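Long-range contact in mevalonate diphosphate decarboxylase (PDB 3LTO), which probably catalyses the ATP-dependent decarboxylation of mevalonate diphosphate, a step that supplies isopentenyl diphosphate for isoprenoid lipid synthesis: residues E85-V90 / I123-L128. Sequence-based numbering, arbitrary orientation.
Sequences EYFGYV and IALSEL
L125 reaches between F87 and Y89, two aromatic side chains set on and just past the Schellman motif that ends helix 71-87, in the N-terminal domain of the GHMP kinase type (S5-like fold). The evidence for a CH-pi contact is direct: L125 CB lies 3.7 Å from the centroid of the F87 ring and 18° off its normal, over one face and shifted toward the rim. Beside this, F87 CE1 comes within 3.9 Å of S126 N, which lies obliquely to the ring. L125 CD1 adds a touch at F87 CD2, 3.7 Å away. The other methyl of the same leucine, CD2, meets Y89 CG at 3.8 Å, the two side chains crossing at about a right angle. Y89 CG stands anti to its backbone N (chi1 -180°), which places the start of the ring where L125 CD2 meets it. One helical turn on, L128 CD1 approaches the phenol end of Y89, 3.8 Å from Y89 CZ.

In the second shell, on the opposite face of F87, Y86 CE2 lies 4.1 Å above the plane and shifted toward the rim. G88, with positive phi, turns the chain out of the helix. F93 meets the Y89 ring with planes about 35° apart, while L83 and K84 of helix 71-87 also touch L125. K131 ties both sides together: its NZ hydrogen-bonds F87 O, and its carbonyl O is hydrogen-bonded to S126 OG.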
loop_
_atom_site.group_PDB
_atom_site.type_symbol
_atom_site.label_atom_id
_atom_site.label_comp_id
_atom_site.label_asym_id
_atom_site.label_seq_id
_atom_site.Cartn_x
_atom_site.Cartn_y
_atom_site.Cartn_z
ATOM N N GLU A 85 0.729 17.773 -14.385
ATOM C CA GLU A 85 1.199 18.424 -13.171
ATOM C C GLU A 85 2.258 17.557 -12.494
ATOM O O GLU A 85 3.216 18.072 -11.924
ATOM C CB GLU A 85 0.023 18.685 -12.225
ATOM C CG GLU A 85 -1.081 19.488 -12.893
ATOM C CD GLU A 85 -2.276 19.730 -12.000
ATOM O OE1 GLU A 85 -2.656 18.817 -11.233
ATOM O OE2 GLU A 85 -2.842 20.837 -12.085
ATOM N N TYR A 86 2.094 16.240 -12.570
ATOM C CA TYR A 86 3.065 15.332 -11.964
ATOM C C TYR A 86 4.441 15.563 -12.600
ATOM O O TYR A 86 5.463 15.510 -11.921
ATOM C CB TYR A 86 2.629 13.876 -12.171
ATOM C CG TYR A 86 3.642 12.845 -11.712
ATOM C CD1 TYR A 86 3.848 12.585 -10.358
ATOM C CD2 TYR A 86 4.394 12.125 -12.641
ATOM C CE1 TYR A 86 4.781 11.626 -9.937
ATOM C CE2 TYR A 86 5.329 11.167 -12.236
ATOM C CZ TYR A 86 5.516 10.921 -10.883
ATOM O OH TYR A 86 6.431 9.971 -10.485
ATOM N N PHE A 87 4.455 15.814 -13.908
ATOM C CA PHE A 87 5.700 16.061 -14.636
ATOM C C PHE A 87 6.063 17.544 -14.659
ATOM O O PHE A 87 7.123 17.915 -15.156
ATOM C CB PHE A 87 5.581 15.556 -16.078
ATOM C CG PHE A 87 5.749 14.068 -16.224
ATOM C CD1 PHE A 87 7.001 13.523 -16.504
ATOM C CD2 PHE A 87 4.657 13.215 -16.095
ATOM C CE1 PHE A 87 7.163 12.148 -16.657
ATOM C CE2 PHE A 87 4.805 11.842 -16.246
ATOM C CZ PHE A 87 6.061 11.305 -16.528
ATOM N N GLY A 88 5.181 18.388 -14.128
ATOM C CA GLY A 88 5.437 19.822 -14.118
ATOM C C GLY A 88 5.406 20.432 -15.510
ATOM O O GLY A 88 6.135 21.377 -15.803
ATOM N N TYR A 89 4.550 19.892 -16.371
ATOM C CA TYR A 89 4.427 20.377 -17.737
ATOM C C TYR A 89 3.246 21.321 -17.895
ATOM O O TYR A 89 2.216 21.158 -17.241
ATOM C CB TYR A 89 4.238 19.201 -18.692
ATOM C CG TYR A 89 4.111 19.592 -20.145
ATOM C CD1 TYR A 89 5.244 19.829 -20.921
ATOM C CD2 TYR A 89 2.862 19.685 -20.758
ATOM C CE1 TYR A 89 5.146 20.134 -22.268
ATOM C CE2 TYR A 89 2.748 19.998 -22.126
ATOM C CZ TYR A 89 3.899 20.217 -22.869
ATOM O OH TYR A 89 3.818 20.497 -24.216
ATOM N N VAL A 90 3.398 22.302 -18.778
ATOM C CA VAL A 90 2.333 23.256 -19.047
ATOM C C VAL A 90 2.094 23.262 -20.551
ATOM O O VAL A 90 2.995 23.582 -21.323
ATOM C CB VAL A 90 2.711 24.685 -18.596
ATOM C CG1 VAL A 90 1.554 25.651 -18.905
ATOM C CG2 VAL A 90 3.025 24.698 -17.097
ATOM N N ILE A 123 4.893 8.676 -21.515
ATOM C CA ILE A 123 5.893 8.693 -22.572
ATOM C C ILE A 123 6.053 10.120 -23.073
ATOM O O ILE A 123 7.143 10.693 -23.018
ATOM C CB ILE A 123 5.473 7.767 -23.731
ATOM C CG1 ILE A 123 5.487 6.313 -23.245
ATOM C CG2 ILE A 123 6.401 7.956 -24.927
ATOM C CD1 ILE A 123 4.982 5.320 -24.255
ATOM N N ALA A 124 4.952 10.697 -23.537
ATOM C CA ALA A 124 4.941 12.061 -24.044
ATOM C C ALA A 124 5.564 13.066 -23.075
ATOM O O ALA A 124 6.447 13.828 -23.447
ATOM C CB ALA A 124 3.515 12.477 -24.355
ATOM N N LEU A 125 5.100 13.060 -21.831
ATOM C CA LEU A 125 5.592 14.000 -20.833
ATOM C C LEU A 125 7.042 13.768 -20.433
ATOM O O LEU A 125 7.756 14.711 -20.079
ATOM C CB LEU A 125 4.667 13.978 -19.611
ATOM C CG LEU A 125 3.255 14.460 -19.968
ATOM C CD1 LEU A 125 2.312 14.348 -18.771
ATOM C CD2 LEU A 125 3.341 15.904 -20.451
ATOM N N SER A 126 7.474 12.514 -20.504
ATOM C CA SER A 126 8.845 12.146 -20.189
ATOM C C SER A 126 9.800 12.782 -21.213
ATOM O O SER A 126 10.781 13.426 -20.844
ATOM C CB SER A 126 8.985 10.620 -20.220
ATOM O OG SER A 126 10.296 10.216 -19.875
ATOM N N GLU A 127 9.499 12.612 -22.498
ATOM C CA GLU A 127 10.339 13.165 -23.560
ATOM C C GLU A 127 10.269 14.693 -23.651
ATOM O O GLU A 127 11.250 15.338 -24.011
ATOM C CB GLU A 127 9.956 12.561 -24.920
ATOM C CG GLU A 127 10.010 11.042 -24.974
ATOM C CD GLU A 127 9.593 10.490 -26.328
ATOM O OE1 GLU A 127 9.012 11.257 -27.118
ATOM O OE2 GLU A 127 9.837 9.292 -26.600
ATOM N N LEU A 128 9.113 15.269 -23.332
ATOM C CA LEU A 128 8.946 16.717 -23.398
ATOM C C LEU A 128 9.638 17.472 -22.272
ATOM O O LEU A 128 10.111 18.590 -22.467
ATOM C CB LEU A 128 7.461 17.082 -23.391
ATOM C CG LEU A 128 6.740 16.962 -24.737
ATOM C CD1 LEU A 128 5.234 17.044 -24.543
ATOM C CD2 LEU A 128 7.239 18.065 -25.668
#